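Local coordinates for protein cystatin-2 (Ornithodoros moubata, PDB 3L0R) that inhibits a broad range of mammalian cysteine cathepsins, both endopeptidases and exopeptidases, and also cathepsin B-like and C-like proteinases of the tick itself, at residues A[15-20]-A[54-59]. Residues are numbered along the deposited sequence; the frame is centred on the assembly and turned at random.
Sequences ARFLEL and YKLTIE
F17 and L20 of helix 15-25 meet Y54 and L56 of strand 52-66 where segments 15-20 and 54-59 run at 80° to each other, their axes 9.7 Å apart at closest approach. Y54 has the largest share of the contact. Methyl CD1 of L20 sits over one face of its ring, 3.8 Å from the centroid and 14° off the normal, a CH-pi contact in which a branched aliphatic tip suits a flat, electron-rich partner. F17, whose flat apolar ring suits a buried place, meets the edge of that ring with its own edge, CE1 lying 3.8 Å from CD1 of Y54. CZ of F17 lies against one face of the R16 guanidinium, toward its rim; R16 NH2 comes to 4.2 Å from CE1 of Y54, while NH1 is salt-bridged to E14. L56, a buried aliphatic needing no polar partner, brings CD1 to 3.9 Å from CB of L20. An alanine in place of Y54 would probably open a gap beside L20 CD1 and deprive the F17 ring edge of its neighbour. F17 and L56 also touch V44 on the adjacent strand 34-48. With no hydrogen bond between the segments, apolar and aromatic packing lays the helix across the antiparallel sheet, the layout characteristic of the cystatin fold.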
loop_
_atom_site.group_PDB
_atom_site.type_symbol
_atom_site.label_atom_id
_atom_site.label_comp_id
_atom_site.label_asym_id
_atom_site.label_seq_id
_atom_site.Cartn_x
_atom_site.Cartn_y
_atom_site.Cartn_z
ATOM N N ALA A 15 -12.716 -0.301 0.061
ATOM C CA ALA A 15 -12.049 -0.072 1.339
ATOM C C ALA A 15 -10.886 -1.030 1.623
ATOM O O ALA A 15 -9.829 -0.590 2.079
ATOM C CB ALA A 15 -13.067 -0.102 2.486
ATOM N N ARG A 16 -11.083 -2.323 1.352
ATOM C CA ARG A 16 -10.067 -3.358 1.595
ATOM C C ARG A 16 -8.756 -3.036 0.875
ATOM O O ARG A 16 -7.675 -3.339 1.364
ATOM C CB ARG A 16 -10.585 -4.761 1.212
ATOM C CG ARG A 16 -10.990 -4.908 -0.260
ATOM C CD ARG A 16 -12.004 -6.027 -0.500
ATOM N NE ARG A 16 -11.393 -7.235 -1.079
ATOM C CZ ARG A 16 -11.587 -7.672 -2.330
ATOM N NH1 ARG A 16 -12.392 -7.017 -3.171
ATOM N NH2 ARG A 16 -10.978 -8.782 -2.742
ATOM N N PHE A 17 -8.851 -2.388 -0.271
ATOM C CA PHE A 17 -7.665 -2.074 -1.032
ATOM C C PHE A 17 -6.947 -0.876 -0.442
ATOM O O PHE A 17 -5.708 -0.793 -0.516
ATOM C CB PHE A 17 -8.009 -1.847 -2.500
ATOM C CG PHE A 17 -8.665 -3.029 -3.157
ATOM C CD1 PHE A 17 -8.184 -4.329 -2.944
ATOM C CD2 PHE A 17 -9.749 -2.848 -4.001
ATOM C CE1 PHE A 17 -8.787 -5.416 -3.560
ATOM C CE2 PHE A 17 -10.362 -3.935 -4.624
ATOM C CZ PHE A 17 -9.883 -5.219 -4.408
ATOM N N LEU A 18 -7.709 0.037 0.161
ATOM C CA LEU A 18 -7.109 1.175 0.851
ATOM C C LEU A 18 -6.373 0.675 2.105
ATOM O O LEU A 18 -5.248 1.103 2.401
ATOM C CB LEU A 18 -8.164 2.245 1.184
ATOM C CG LEU A 18 -7.682 3.514 1.891
ATOM C CD1 LEU A 18 -6.599 4.267 1.100
ATOM C CD2 LEU A 18 -8.872 4.405 2.194
ATOM N N GLU A 19 -7.013 -0.246 2.811
ATOM C CA GLU A 19 -6.420 -0.907 3.958
ATOM C C GLU A 19 -5.065 -1.554 3.604
ATOM O O GLU A 19 -4.068 -1.399 4.327
ATOM C CB GLU A 19 -7.405 -1.950 4.492
ATOM C CG GLU A 19 -7.202 -2.369 5.945
ATOM C CD GLU A 19 -8.468 -2.968 6.564
ATOM O OE1 GLU A 19 -8.375 -3.509 7.691
ATOM O OE2 GLU A 19 -9.552 -2.889 5.930
ATOM N N LEU A 20 -5.036 -2.262 2.480
ATOM C CA LEU A 20 -3.831 -2.948 2.026
ATOM C C LEU A 20 -2.737 -1.957 1.601
ATOM O O LEU A 20 -1.547 -2.195 1.830
ATOM C CB LEU A 20 -4.169 -3.924 0.888
ATOM C CG LEU A 20 -4.842 -5.245 1.268
ATOM C CD1 LEU A 20 -5.586 -5.802 0.068
ATOM C CD2 LEU A 20 -3.874 -6.292 1.785
ATOM N N TYR A 54 -2.103 -8.959 -4.564
ATOM C CA TYR A 54 -2.769 -7.656 -4.776
ATOM C C TYR A 54 -1.740 -6.729 -5.338
ATOM O O TYR A 54 -0.682 -6.525 -4.729
ATOM C CB TYR A 54 -3.322 -7.082 -3.477
ATOM C CG TYR A 54 -4.396 -7.959 -2.869
ATOM C CD1 TYR A 54 -5.748 -7.729 -3.150
ATOM C CD2 TYR A 54 -4.062 -9.042 -2.033
ATOM C CE1 TYR A 54 -6.750 -8.537 -2.605
ATOM C CE2 TYR A 54 -5.037 -9.844 -1.489
ATOM C CZ TYR A 54 -6.375 -9.591 -1.781
ATOM O OH TYR A 54 -7.349 -10.384 -1.251
ATOM N N LYS A 55 -2.029 -6.230 -6.540
ATOM C CA LYS A 55 -1.214 -5.213 -7.190
ATOM C C LYS A 55 -1.912 -3.827 -7.148
ATOM O O LYS A 55 -2.903 -3.570 -7.840
ATOM C CB LYS A 55 -0.839 -5.654 -8.605
ATOM C CG LYS A 55 -0.069 -4.598 -9.399
ATOM C CD LYS A 55 1.041 -5.207 -10.201
ATOM C CE LYS A 55 0.529 -5.883 -11.436
ATOM N NZ LYS A 55 1.563 -6.782 -11.983
ATOM N N LEU A 56 -1.371 -2.941 -6.318
ATOM C CA LEU A 56 -1.959 -1.630 -6.107
ATOM C C LEU A 56 -1.078 -0.521 -6.663
ATOM O O LEU A 56 0.108 -0.409 -6.303
ATOM C CB LEU A 56 -2.220 -1.398 -4.616
ATOM C CG LEU A 56 -2.658 -2.624 -3.789
ATOM C CD1 LEU A 56 -2.498 -2.342 -2.316
ATOM C CD2 LEU A 56 -4.103 -3.074 -4.113
ATOM N N THR A 57 -1.663 0.259 -7.569
ATOM C CA THR A 57 -1.084 1.469 -8.078
ATOM C C THR A 57 -1.694 2.598 -7.227
ATOM O O THR A 57 -2.915 2.821 -7.206
ATOM C CB THR A 57 -1.385 1.636 -9.593
ATOM O OG1 THR A 57 -1.016 0.440 -10.284
ATOM C CG2 THR A 57 -0.607 2.798 -10.201
ATOM N N ILE A 58 -0.824 3.266 -6.481
ATOM C CA ILE A 58 -1.236 4.234 -5.476
ATOM C C ILE A 58 -0.417 5.505 -5.571
ATOM O O ILE A 58 0.706 5.501 -6.096
ATOM C CB ILE A 58 -1.101 3.669 -4.042
ATOM C CG1 ILE A 58 0.372 3.633 -3.618
ATOM C CG2 ILE A 58 -1.791 2.269 -3.932
ATOM C CD1 ILE A 58 0.718 2.580 -2.562
ATOM N N GLU A 59 -0.998 6.593 -5.077
ATOM C CA GLU A 59 -0.252 7.819 -4.854
ATOM C C GLU A 59 0.071 7.978 -3.390
ATOM O O GLU A 59 -0.796 7.825 -2.521
ATOM C CB GLU A 59 -1.001 9.026 -5.387
ATOM C CG GLU A 59 -0.974 9.066 -6.890
ATOM C CD GLU A 59 -1.883 10.114 -7.469
ATOM O OE1 GLU A 59 -2.594 10.795 -6.692
ATOM O OE2 GLU A 59 -1.888 10.253 -8.717
#